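Local coordinates for protein putative phosphomannomutase (Thermus thermophilus, PDB 1TUO) that probably interconverts phosphorylated sugars as a magnesium-dependent mutase of the phosphohexose mutase family, at residues V419-E424 / V428-S433; V293-D298 / Y442-S447; K289-T294 / G412-D417; G330-G335 / P344-I349. All blocks are in the same frame, centred on the assembly; numbering follows the deposited sequence.

How the contacts relate
Contact 1 is a partly buried hairpin within the antiparallel sheet of the C-terminal domain, held mainly by backbone hydrogen bonds. Contacts 2 and 3 both start from the chain leaving strand 286-290 of domain III, share V293 and T294, and join it to that sheet. Contact 2 is buried and polar, centred on the carboxylate of E444. Contact 3 is partly exposed and rests on the ring of F291, which K420 of contact 1 also meets. Contact 4 lies within domain III; its centre is about 4 Å from the centre of the chain, those of the others about 19 to 23 Å. It is a small ion pair, and E333 beside it meets N290 of contact 3.

Contact 1 of 4, residues V419-E424 / V428-S433; sequences VKWLYE and VLFRAS
The carbonyl oxygen V419 O receives F430 N at 2.7 Å, with an almost straight N-H...O angle of 177°. L429 CA adds a weaker C-H contact to V419 O at 3.4 Å. The rim of the F430 ring also lies near it, with F430 CD1 and V419 O 3.5 Å apart. V419 N returns a bond to F430 O at 2.8 Å. W421 and V428 form the next hydrogen-bonded pair, with W421 N to V428 O at 2.7 Å. These pairs make a beta hairpin of strands 419-423 and 426-431 in the sheet of the C-terminal domain. Past R431 the chain enters a segment that probably corresponds to the phosphate-binding loop of relatives. On the face of V419 and V428, W421 and F430 form an edge-to-face pair. F430 CE1 sits 3.4 Å from W421 CE3, over one face of the indole, with the ring planes 71° apart. Both have CG beside the backbone N (chi1 -55° for F430), which, with their shared face, lets them meet. On the other face K420 CB packs on L429 CD1. The amine of K420 goes on to F291 O and the F291 ring.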
loop_
_atom_site.group_PDB
_atom_site.type_symbol
_atom_site.label_atom_id
_atom_site.label_comp_id
_atom_site.label_asym_id
_atom_site.label_seq_id
_atom_site.Cartn_x
_atom_site.Cartn_y
_atom_site.Cartn_z
ATOM N N VAL A 419 7.481 15.420 -14.829
ATOM C CA VAL A 419 8.101 16.738 -14.844
ATOM C C VAL A 419 7.696 17.505 -13.591
ATOM O O VAL A 419 6.515 17.757 -13.369
ATOM C CB VAL A 419 7.670 17.558 -16.081
ATOM C CG1 VAL A 419 8.446 18.861 -16.125
ATOM C CG2 VAL A 419 7.894 16.752 -17.352
ATOM N N LYS A 420 8.678 17.870 -12.772
ATOM C CA LYS A 420 8.397 18.598 -11.544
ATOM C C LYS A 420 8.968 20.005 -11.556
ATOM O O LYS A 420 10.181 20.192 -11.668
ATOM C CB LYS A 420 8.953 17.838 -10.328
ATOM C CG LYS A 420 8.670 18.524 -8.990
ATOM C CD LYS A 420 9.281 17.787 -7.797
ATOM C CE LYS A 420 8.669 16.412 -7.588
ATOM N NZ LYS A 420 9.226 15.730 -6.378
ATOM N N TRP A 421 8.088 20.999 -11.456
ATOM C CA TRP A 421 8.526 22.386 -11.410
ATOM C C TRP A 421 8.755 22.733 -9.950
ATOM O O TRP A 421 7.866 22.570 -9.109
ATOM C CB TRP A 421 7.478 23.322 -12.022
ATOM C CG TRP A 421 7.419 23.254 -13.521
ATOM C CD1 TRP A 421 8.403 22.811 -14.359
ATOM C CD2 TRP A 421 6.340 23.681 -14.362
ATOM N NE1 TRP A 421 8.005 22.937 -15.667
ATOM C CE2 TRP A 421 6.743 23.468 -15.699
ATOM C CE3 TRP A 421 5.071 24.224 -14.116
ATOM C CZ2 TRP A 421 5.922 23.778 -16.789
ATOM C CZ3 TRP A 421 4.253 24.533 -15.202
ATOM C CH2 TRP A 421 4.685 24.308 -16.521
ATOM N N LEU A 422 9.956 23.204 -9.648
ATOM C CA LEU A 422 10.309 23.542 -8.281
ATOM C C LEU A 422 10.117 25.021 -7.994
ATOM O O LEU A 422 10.437 25.867 -8.824
ATOM C CB LEU A 422 11.763 23.156 -8.014
ATOM C CG LEU A 422 12.175 21.737 -8.417
ATOM C CD1 LEU A 422 13.656 21.543 -8.118
ATOM C CD2 LEU A 422 11.331 20.713 -7.673
ATOM N N TYR A 423 9.593 25.316 -6.811
ATOM C CA TYR A 423 9.366 26.687 -6.379
ATOM C C TYR A 423 9.831 26.786 -4.941
ATOM O O TYR A 423 10.128 25.776 -4.306
ATOM C CB TYR A 423 7.875 27.035 -6.431
ATOM C CG TYR A 423 7.256 26.946 -7.800
ATOM C CD1 TYR A 423 7.398 27.985 -8.720
ATOM C CD2 TYR A 423 6.531 25.820 -8.183
ATOM C CE1 TYR A 423 6.831 27.902 -9.982
ATOM C CE2 TYR A 423 5.963 25.728 -9.441
ATOM C CZ TYR A 423 6.116 26.775 -10.337
ATOM O OH TYR A 423 5.537 26.687 -11.577
ATOM N N GLU A 424 9.903 28.007 -4.431
ATOM C CA GLU A 424 10.284 28.204 -3.048
ATOM C C GLU A 424 9.011 27.891 -2.267
ATOM O O GLU A 424 7.988 28.554 -2.448
ATOM C CB GLU A 424 10.705 29.656 -2.810
ATOM C CG GLU A 424 11.123 29.965 -1.381
ATOM C CD GLU A 424 12.429 29.295 -0.987
ATOM O OE1 GLU A 424 12.839 29.437 0.184
ATOM O OE2 GLU A 424 13.046 28.631 -1.847
ATOM N N VAL A 428 5.153 21.485 -8.111
ATOM C CA VAL A 428 4.095 21.041 -9.006
ATOM C C VAL A 428 4.649 19.950 -9.910
ATOM O O VAL A 428 5.601 20.179 -10.659
ATOM C CB VAL A 428 3.579 22.194 -9.884
ATOM C CG1 VAL A 428 2.461 21.697 -10.780
ATOM C CG2 VAL A 428 3.096 23.337 -9.002
ATOM N N LEU A 429 4.046 18.769 -9.839
ATOM C CA LEU A 429 4.490 17.629 -10.629
ATOM C C LEU A 429 3.471 17.178 -11.665
ATOM O O LEU A 429 2.308 16.937 -11.337
ATOM C CB LEU A 429 4.807 16.451 -9.699
ATOM C CG LEU A 429 5.116 15.090 -10.336
ATOM C CD1 LEU A 429 6.440 15.163 -11.087
ATOM C CD2 LEU A 429 5.179 14.021 -9.252
ATOM N N PHE A 430 3.917 17.068 -12.913
ATOM C CA PHE A 430 3.061 16.598 -13.995
ATOM C C PHE A 430 3.525 15.187 -14.354
ATOM O O PHE A 430 4.706 14.970 -14.627
ATOM C CB PHE A 430 3.188 17.483 -15.245
ATOM C CG PHE A 430 2.933 18.943 -14.999
ATOM C CD1 PHE A 430 3.931 19.760 -14.480
ATOM C CD2 PHE A 430 1.701 19.507 -15.312
ATOM C CE1 PHE A 430 3.708 21.119 -14.279
ATOM C CE2 PHE A 430 1.467 20.866 -15.113
ATOM C CZ PHE A 430 2.469 21.672 -14.598
ATOM N N ARG A 431 2.600 14.233 -14.346
ATOM C CA ARG A 431 2.915 12.849 -14.687
ATOM C C ARG A 431 1.895 12.288 -15.666
ATOM O O ARG A 431 0.711 12.181 -15.344
ATOM C CB ARG A 431 2.950 11.974 -13.431
ATOM C CG ARG A 431 4.257 12.042 -12.664
ATOM C CD ARG A 431 4.207 11.196 -11.398
ATOM N NE ARG A 431 3.807 9.814 -11.658
ATOM C CZ ARG A 431 4.479 8.969 -12.432
ATOM N NH1 ARG A 431 5.593 9.360 -13.033
ATOM N NH2 ARG A 431 4.038 7.729 -12.605
ATOM N N ALA A 432 2.360 11.929 -16.858
ATOM C CA ALA A 432 1.483 11.377 -17.883
ATOM C C ALA A 432 1.401 9.858 -17.769
ATOM O O ALA A 432 2.057 9.134 -18.519
ATOM C CB ALA A 432 1.986 11.770 -19.268
ATOM N N SER A 433 0.592 9.382 -16.827
ATOM C CA SER A 433 0.421 7.950 -16.609
ATOM C C SER A 433 -0.656 7.375 -17.526
ATOM O O SER A 433 -0.607 7.547 -18.745
ATOM C CB SER A 433 0.053 7.681 -15.147
ATOM O OG SER A 433 -0.208 6.305 -14.928
#

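Contact 2 of 4, residues V293-D298 / Y442-S447; sequences VTWLLD and YVEAQS
T294 OG1 donates to E444 OE2 over a short 2.5 Å, on the syn lone pair of the carboxylate oxygen. The same hydroxyl accepts from L296 N at 2.9 Å, so it both gives and takes. T294 holds OG1 anti to its own backbone N (chi1 175°), which places it between the helix start and the acid. E444 comes in extended from strand 440-445. Its OE1 takes W295 N at 3.0 Å, although the position of that oxygen is less certain. OE1 lies over one face of the W295 ring, a placement as doubtful as the atom itself. W295 NE1 gives no hydrogen bond to it. E444 OE2 is also hydrogen-bonded to H381 ND1, so the buried acid is well supplied with hydrogen bonds. Such a setting would be expected to stabilise a negative charge. L296 CD1 makes just a van der Waals contact with E444 OE2, at 3.7 Å. This tight polar knot contrasts with the looser side of the contact. There the indole of W295 is partly exposed, and it leans on W427 of the neighbouring strand. The whole is a capped helix start: the turn into helix 296-304 of domain III is closed by the T294 hydroxyl and tied to the C-terminal sheet by one glutamate.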
loop_
_atom_site.group_PDB
_atom_site.type_symbol
_atom_site.label_atom_id
_atom_site.label_comp_id
_atom_site.label_asym_id
_atom_site.label_seq_id
_atom_site.Cartn_x
_atom_site.Cartn_y
_atom_site.Cartn_z
ATOM N N VAL A 293 6.220 12.104 -3.132
ATOM C CA VAL A 293 6.125 12.242 -1.687
ATOM C C VAL A 293 6.598 13.622 -1.222
ATOM O O VAL A 293 7.527 14.198 -1.786
ATOM C CB VAL A 293 6.961 11.145 -0.976
ATOM C CG1 VAL A 293 7.053 11.430 0.515
ATOM C CG2 VAL A 293 6.325 9.776 -1.213
ATOM N N THR A 294 5.938 14.130 -0.188
ATOM C CA THR A 294 6.225 15.434 0.408
ATOM C C THR A 294 7.705 15.694 0.639
ATOM O O THR A 294 8.444 14.791 1.037
ATOM C CB THR A 294 5.527 15.577 1.774
ATOM O OG1 THR A 294 5.919 16.814 2.384
ATOM C CG2 THR A 294 5.925 14.423 2.698
ATOM N N TRP A 295 8.138 16.930 0.408
ATOM C CA TRP A 295 9.535 17.256 0.643
ATOM C C TRP A 295 9.793 17.481 2.128
ATOM O O TRP A 295 10.912 17.803 2.522
ATOM C CB TRP A 295 9.971 18.488 -0.157
ATOM C CG TRP A 295 9.066 19.668 -0.056
ATOM C CD1 TRP A 295 8.110 19.903 0.892
ATOM C CD2 TRP A 295 9.049 20.794 -0.934
ATOM N NE1 TRP A 295 7.494 21.113 0.654
ATOM C CE2 TRP A 295 8.055 21.680 -0.462
ATOM C CE3 TRP A 295 9.780 21.144 -2.078
ATOM C CZ2 TRP A 295 7.773 22.892 -1.094
ATOM C CZ3 TRP A 295 9.501 22.349 -2.705
ATOM C CH2 TRP A 295 8.506 23.208 -2.211
ATOM N N LEU A 296 8.762 17.327 2.956
ATOM C CA LEU A 296 8.960 17.492 4.390
ATOM C C LEU A 296 9.813 16.323 4.871
ATOM O O LEU A 296 10.525 16.433 5.864
ATOM C CB LEU A 296 7.625 17.510 5.148
ATOM C CG LEU A 296 7.076 18.883 5.560
ATOM C CD1 LEU A 296 6.540 19.615 4.334
ATOM C CD2 LEU A 296 5.965 18.707 6.592
ATOM N N LEU A 297 9.744 15.192 4.172
ATOM C CA LEU A 297 10.550 14.046 4.589
ATOM C C LEU A 297 12.026 14.375 4.369
ATOM O O LEU A 297 12.869 14.107 5.235
ATOM C CB LEU A 297 10.171 12.785 3.806
ATOM C CG LEU A 297 10.917 11.511 4.221
ATOM C CD1 LEU A 297 10.730 11.258 5.715
ATOM C CD2 LEU A 297 10.394 10.336 3.413
ATOM N N ASP A 298 12.341 14.961 3.214
ATOM C CA ASP A 298 13.720 15.342 2.902
ATOM C C ASP A 298 14.222 16.319 3.962
ATOM O O ASP A 298 15.334 16.178 4.475
ATOM C CB ASP A 298 13.809 16.032 1.534
ATOM C CG ASP A 298 13.182 15.220 0.422
ATOM O OD1 ASP A 298 13.887 14.922 -0.563
ATOM O OD2 ASP A 298 11.983 14.890 0.528
ATOM N N TYR A 442 0.265 16.657 -9.324
ATOM C CA TYR A 442 0.444 16.558 -7.878
ATOM C C TYR A 442 0.975 17.903 -7.409
ATOM O O TYR A 442 1.918 18.433 -7.993
ATOM C CB TYR A 442 1.480 15.484 -7.517
ATOM C CG TYR A 442 1.308 14.148 -8.205
ATOM C CD1 TYR A 442 1.525 14.016 -9.576
ATOM C CD2 TYR A 442 0.964 13.006 -7.478
ATOM C CE1 TYR A 442 1.410 12.784 -10.207
ATOM C CE2 TYR A 442 0.848 11.768 -8.102
ATOM C CZ TYR A 442 1.073 11.666 -9.467
ATOM O OH TYR A 442 0.972 10.445 -10.091
ATOM N N VAL A 443 0.376 18.458 -6.362
ATOM C CA VAL A 443 0.829 19.744 -5.860
ATOM C C VAL A 443 0.984 19.785 -4.354
ATOM O O VAL A 443 0.108 19.335 -3.610
ATOM C CB VAL A 443 -0.138 20.900 -6.261
ATOM C CG1 VAL A 443 0.281 22.195 -5.581
ATOM C CG2 VAL A 443 -0.124 21.096 -7.776
ATOM N N GLU A 444 2.127 20.308 -3.918
ATOM C CA GLU A 444 2.391 20.506 -2.506
ATOM C C GLU A 444 2.759 21.974 -2.344
ATOM O O GLU A 444 3.561 22.516 -3.114
ATOM C CB GLU A 444 3.553 19.642 -2.002
ATOM C CG GLU A 444 3.900 19.977 -0.557
ATOM C CD GLU A 444 4.850 18.992 0.084
ATOM O OE1 GLU A 444 5.810 18.564 -0.591
ATOM O OE2 GLU A 444 4.640 18.664 1.272
ATOM N N ALA A 445 2.157 22.621 -1.351
ATOM C CA ALA A 445 2.426 24.025 -1.072
ATOM C C ALA A 445 2.189 24.292 0.411
ATOM O O ALA A 445 1.767 23.399 1.147
ATOM C CB ALA A 445 1.529 24.918 -1.931
ATOM N N GLN A 446 2.445 25.524 0.838
ATOM C CA GLN A 446 2.295 25.899 2.238
ATOM C C GLN A 446 0.861 25.976 2.759
ATOM O O GLN A 446 0.632 25.834 3.958
ATOM C CB GLN A 446 2.996 27.235 2.491
ATOM C CG GLN A 446 3.709 27.320 3.834
ATOM C CD GLN A 446 4.960 26.451 3.898
ATOM O OE1 GLN A 446 5.648 26.405 4.921
ATOM N NE2 GLN A 446 5.262 25.761 2.801
ATOM N N SER A 447 -0.105 26.192 1.871
ATOM C CA SER A 447 -1.499 26.289 2.294
ATOM C C SER A 447 -2.426 25.615 1.295
ATOM O O SER A 447 -2.058 25.419 0.135
ATOM C CB SER A 447 -1.905 27.756 2.423
ATOM O OG SER A 447 -1.900 28.379 1.149
#

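Contact 3 of 4, residues K289-T294 / G412-D417; sequences KNFAVT and GVDTLD
F291 sits in the type I beta turn N290-V293 that ends strand 286-290 of domain III, and its ring enters the loop after strand 410-414 of the C-terminal domain. L416 CB lies over one face, 4.0 Å from the centroid of the F291 ring, as a CH-pi contact 17° off the ring normal. K420 makes a cation-pi contact from the opposite face. Two carbonyls come to the rim. D414 O lies in the ring plane, 3.4 Å from F291 CZ, and D417 O is 3.1 Å from F291 CD2. The D414 carboxylate also borders the ring, with its plane turned 70° from it and OD1 3.5 Å from F291 CE1. Asx turns shape both partners. N290 OD1 takes A292 N at 2.8 Å, and D414 OD2 takes L416 N at 3.0 Å. The D417 carboxylate is held by R431. The ring reaches its place with CG anti to the F291 backbone N (chi1 -157°). No hydrogen bond crosses this contact, and D417 O is buried without a hydrogen-bond partner. Its near neighbour is an aromatic C-H, so the contact depends on L416 packed over one face, the K420 cation on the other, and weak C-H...O attraction at the edge.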
loop_
_atom_site.group_PDB
_atom_site.type_symbol
_atom_site.label_atom_id
_atom_site.label_comp_id
_atom_site.label_asym_id
_atom_site.label_seq_id
_atom_site.Cartn_x
_atom_site.Cartn_y
_atom_site.Cartn_z
ATOM N N LYS A 289 11.556 7.239 -0.476
ATOM C CA LYS A 289 10.270 7.801 -0.895
ATOM C C LYS A 289 10.200 7.939 -2.406
ATOM O O LYS A 289 11.220 8.156 -3.058
ATOM C CB LYS A 289 10.073 9.189 -0.267
ATOM C CG LYS A 289 11.215 10.166 -0.570
ATOM C CD LYS A 289 10.858 11.627 -0.263
ATOM C CE LYS A 289 10.476 12.385 -1.535
ATOM N NZ LYS A 289 10.331 13.863 -1.331
ATOM N N ASN A 290 9.007 7.808 -2.981
ATOM C CA ASN A 290 8.927 7.990 -4.421
ATOM C C ASN A 290 8.866 9.488 -4.722
ATOM O O ASN A 290 8.747 10.317 -3.813
ATOM C CB ASN A 290 7.743 7.221 -5.049
ATOM C CG ASN A 290 6.385 7.870 -4.807
ATOM O OD1 ASN A 290 6.267 9.081 -4.605
ATOM N ND2 ASN A 290 5.338 7.051 -4.873
ATOM N N PHE A 291 8.957 9.818 -6.003
ATOM C CA PHE A 291 8.985 11.192 -6.497
ATOM C C PHE A 291 7.831 12.127 -6.120
ATOM O O PHE A 291 7.996 13.345 -6.146
ATOM C CB PHE A 291 9.138 11.138 -8.021
ATOM C CG PHE A 291 9.726 12.377 -8.634
ATOM C CD1 PHE A 291 10.837 12.995 -8.068
ATOM C CD2 PHE A 291 9.209 12.885 -9.826
ATOM C CE1 PHE A 291 11.432 14.100 -8.680
ATOM C CE2 PHE A 291 9.795 13.984 -10.446
ATOM C CZ PHE A 291 10.909 14.594 -9.874
ATOM N N ALA A 292 6.673 11.577 -5.771
ATOM C CA ALA A 292 5.523 12.415 -5.438
ATOM C C ALA A 292 5.301 12.617 -3.942
ATOM O O ALA A 292 4.312 13.231 -3.527
ATOM C CB ALA A 292 4.261 11.839 -6.083
ATOM N N VAL A 293 6.220 12.104 -3.132
ATOM C CA VAL A 293 6.125 12.242 -1.687
ATOM C C VAL A 293 6.598 13.622 -1.222
ATOM O O VAL A 293 7.527 14.198 -1.786
ATOM C CB VAL A 293 6.961 11.145 -0.976
ATOM C CG1 VAL A 293 7.053 11.430 0.515
ATOM C CG2 VAL A 293 6.325 9.776 -1.213
ATOM N N THR A 294 5.938 14.130 -0.188
ATOM C CA THR A 294 6.225 15.434 0.408
ATOM C C THR A 294 7.705 15.694 0.639
ATOM O O THR A 294 8.444 14.791 1.037
ATOM C CB THR A 294 5.527 15.577 1.774
ATOM O OG1 THR A 294 5.919 16.814 2.384
ATOM C CG2 THR A 294 5.925 14.423 2.698
ATOM N N GLY A 412 13.852 25.957 -10.421
ATOM C CA GLY A 412 14.407 24.776 -11.062
ATOM C C GLY A 412 13.368 23.731 -11.431
ATOM O O GLY A 412 12.191 23.863 -11.087
ATOM N N VAL A 413 13.809 22.688 -12.129
ATOM C CA VAL A 413 12.932 21.605 -12.563
ATOM C C VAL A 413 13.619 20.253 -12.376
ATOM O O VAL A 413 14.840 20.156 -12.471
ATOM C CB VAL A 413 12.558 21.764 -14.052
ATOM C CG1 VAL A 413 11.691 20.606 -14.506
ATOM C CG2 VAL A 413 11.840 23.086 -14.264
ATOM N N ASP A 414 12.828 19.217 -12.115
ATOM C CA ASP A 414 13.355 17.868 -11.919
ATOM C C ASP A 414 12.514 16.897 -12.742
ATOM O O ASP A 414 11.308 16.759 -12.519
ATOM C CB ASP A 414 13.312 17.508 -10.427
ATOM C CG ASP A 414 14.023 16.196 -10.106
ATOM O OD1 ASP A 414 14.331 15.978 -8.914
ATOM O OD2 ASP A 414 14.261 15.384 -11.027
ATOM N N THR A 415 13.152 16.228 -13.700
ATOM C CA THR A 415 12.454 15.292 -14.572
ATOM C C THR A 415 12.742 13.813 -14.307
ATOM O O THR A 415 12.663 12.988 -15.216
ATOM C CB THR A 415 12.765 15.596 -16.066
ATOM O OG1 THR A 415 14.185 15.619 -16.271
ATOM C CG2 THR A 415 12.188 16.945 -16.467
ATOM N N LEU A 416 13.054 13.473 -13.061
ATOM C CA LEU A 416 13.341 12.082 -12.707
ATOM C C LEU A 416 12.239 11.134 -13.174
ATOM O O LEU A 416 12.509 10.081 -13.749
ATOM C CB LEU A 416 13.507 11.942 -11.189
ATOM C CG LEU A 416 13.772 10.529 -10.655
ATOM C CD1 LEU A 416 15.081 9.998 -11.223
ATOM C CD2 LEU A 416 13.827 10.555 -9.140
ATOM N N ASP A 417 10.994 11.516 -12.918
ATOM C CA ASP A 417 9.843 10.706 -13.288
ATOM C C ASP A 417 8.684 11.667 -13.517
ATOM O O ASP A 417 7.982 12.054 -12.581
ATOM C CB ASP A 417 9.536 9.718 -12.159
ATOM C CG ASP A 417 8.352 8.831 -12.460
ATOM O OD1 ASP A 417 8.147 8.479 -13.642
ATOM O OD2 ASP A 417 7.631 8.469 -11.507
#

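Contact 4 of 4, residues G330-G335 / P344-I349; sequences GGEESG and PERDGI
R346 NH1 donates to E332 OE2 at 2.8 Å, and the two charges form a salt bridge. The N-H...O angle is 152°. E332 OE2 lies in the guanidinium plane of R346 and is met on its syn side, 18° out of the carboxylate plane. The two flat groups are turned 73° apart, and the pair is not bidentate. The second oxygen, E332 OE1, stays at 3.3 Å from R346 NH1. Each segment is also shaped by bonds of its own. R346 N is held by E345 OE2 at 3.0 Å through an anti lone pair. D347 is the N-cap of helix 348-362, and its OD2 makes a weak bond to I349 N. S334 OG gives to E333 OE2 at 2.7 Å within the type I turn E332-G335. Farther out, R346 CD lies 3.5 Å from E332 OE2, and F315 of helix 315-322 packs against both side chains. Residues G331-G335 read GEESG, which matches the sugar-recognition loop of this family. R346 NE also has a long, weak ion pair with D253, in the DGDADR sequence that corresponds to the family's magnesium loop. One N-H of R346 carries the bond to E332, and the crossed planes leave it a single-point salt bridge.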
loop_
_atom_site.group_PDB
_atom_site.type_symbol
_atom_site.label_atom_id
_atom_site.label_comp_id
_atom_site.label_asym_id
_atom_site.label_seq_id
_atom_site.Cartn_x
_atom_site.Cartn_y
_atom_site.Cartn_z
ATOM N N GLY A 330 9.966 3.145 4.170
ATOM C CA GLY A 330 9.833 3.441 2.751
ATOM C C GLY A 330 8.387 3.793 2.475
ATOM O O GLY A 330 7.486 3.108 2.949
ATOM N N GLY A 331 8.138 4.847 1.710
ATOM C CA GLY A 331 6.747 5.187 1.479
ATOM C C GLY A 331 6.408 5.829 0.157
ATOM O O GLY A 331 7.271 6.343 -0.558
ATOM N N GLU A 332 5.118 5.786 -0.156
ATOM C CA GLU A 332 4.590 6.366 -1.378
ATOM C C GLU A 332 3.542 7.416 -1.027
ATOM O O GLU A 332 3.056 7.473 0.102
ATOM C CB GLU A 332 3.953 5.278 -2.233
ATOM C CG GLU A 332 4.913 4.207 -2.689
ATOM C CD GLU A 332 4.210 3.125 -3.468
ATOM O OE1 GLU A 332 4.845 2.519 -4.353
ATOM O OE2 GLU A 332 3.020 2.879 -3.184
ATOM N N GLU A 333 3.192 8.239 -2.003
ATOM C CA GLU A 333 2.205 9.289 -1.798
ATOM C C GLU A 333 0.781 8.734 -1.761
ATOM O O GLU A 333 -0.172 9.476 -1.526
ATOM C CB GLU A 333 2.333 10.329 -2.911
ATOM C CG GLU A 333 2.843 9.751 -4.214
ATOM C CD GLU A 333 1.981 8.616 -4.730
ATOM O OE1 GLU A 333 2.545 7.581 -5.146
ATOM O OE2 GLU A 333 0.740 8.766 -4.722
ATOM N N SER A 334 0.652 7.427 -1.974
ATOM C CA SER A 334 -0.655 6.771 -1.994
ATOM C C SER A 334 -1.088 6.061 -0.717
ATOM O O SER A 334 -2.145 5.426 -0.689
ATOM C CB SER A 334 -0.713 5.777 -3.153
ATOM O OG SER A 334 -0.686 6.460 -4.391
ATOM N N GLY A 335 -0.281 6.156 0.335
ATOM C CA GLY A 335 -0.650 5.523 1.587
ATOM C C GLY A 335 0.063 4.214 1.861
ATOM O O GLY A 335 -0.099 3.626 2.932
ATOM N N PRO A 344 9.609 -6.551 2.684
ATOM C CA PRO A 344 9.895 -5.545 1.656
ATOM C C PRO A 344 8.597 -5.415 0.877
ATOM O O PRO A 344 8.543 -5.690 -0.325
ATOM C CB PRO A 344 11.003 -6.198 0.841
ATOM C CG PRO A 344 10.634 -7.654 0.905
ATOM C CD PRO A 344 10.262 -7.834 2.362
ATOM N N GLU A 345 7.552 -4.999 1.590
ATOM C CA GLU A 345 6.210 -4.879 1.034
ATOM C C GLU A 345 5.399 -3.801 1.760
ATOM O O GLU A 345 5.716 -3.433 2.889
ATOM C CB GLU A 345 5.511 -6.242 1.182
ATOM C CG GLU A 345 4.046 -6.277 0.785
ATOM C CD GLU A 345 3.858 -6.199 -0.712
ATOM O OE1 GLU A 345 3.877 -7.260 -1.369
ATOM O OE2 GLU A 345 3.707 -5.074 -1.229
ATOM N N ARG A 346 4.361 -3.288 1.106
ATOM C CA ARG A 346 3.498 -2.288 1.728
ATOM C C ARG A 346 2.571 -3.043 2.672
ATOM O O ARG A 346 1.929 -4.011 2.264
ATOM C CB ARG A 346 2.678 -1.565 0.657
ATOM C CG ARG A 346 3.523 -0.687 -0.246
ATOM C CD ARG A 346 2.738 -0.134 -1.428
ATOM N NE ARG A 346 2.446 -1.165 -2.423
ATOM C CZ ARG A 346 2.295 -0.919 -3.720
ATOM N NH1 ARG A 346 2.408 0.320 -4.177
ATOM N NH2 ARG A 346 2.038 -1.912 -4.562
ATOM N N ASP A 347 2.502 -2.618 3.931
ATOM C CA ASP A 347 1.638 -3.295 4.896
ATOM C C ASP A 347 0.780 -2.289 5.656
ATOM O O ASP A 347 1.261 -1.592 6.550
ATOM C CB ASP A 347 2.487 -4.124 5.873
ATOM C CG ASP A 347 1.646 -5.002 6.783
ATOM O OD1 ASP A 347 2.153 -6.059 7.223
ATOM O OD2 ASP A 347 0.483 -4.638 7.071
ATOM N N GLY A 348 -0.497 -2.222 5.283
ATOM C CA GLY A 348 -1.409 -1.290 5.916
ATOM C C GLY A 348 -1.822 -1.689 7.320
ATOM O O GLY A 348 -2.257 -0.850 8.111
ATOM N N ILE A 349 -1.700 -2.975 7.625
ATOM C CA ILE A 349 -2.055 -3.468 8.946
ATOM C C ILE A 349 -0.964 -3.034 9.929
ATOM O O ILE A 349 -1.257 -2.487 10.999
ATOM C CB ILE A 349 -2.187 -5.003 8.942
ATOM C CG1 ILE A 349 -3.267 -5.422 7.932
ATOM C CG2 ILE A 349 -2.524 -5.505 10.347
ATOM C CD1 ILE A 349 -4.635 -4.789 8.167
#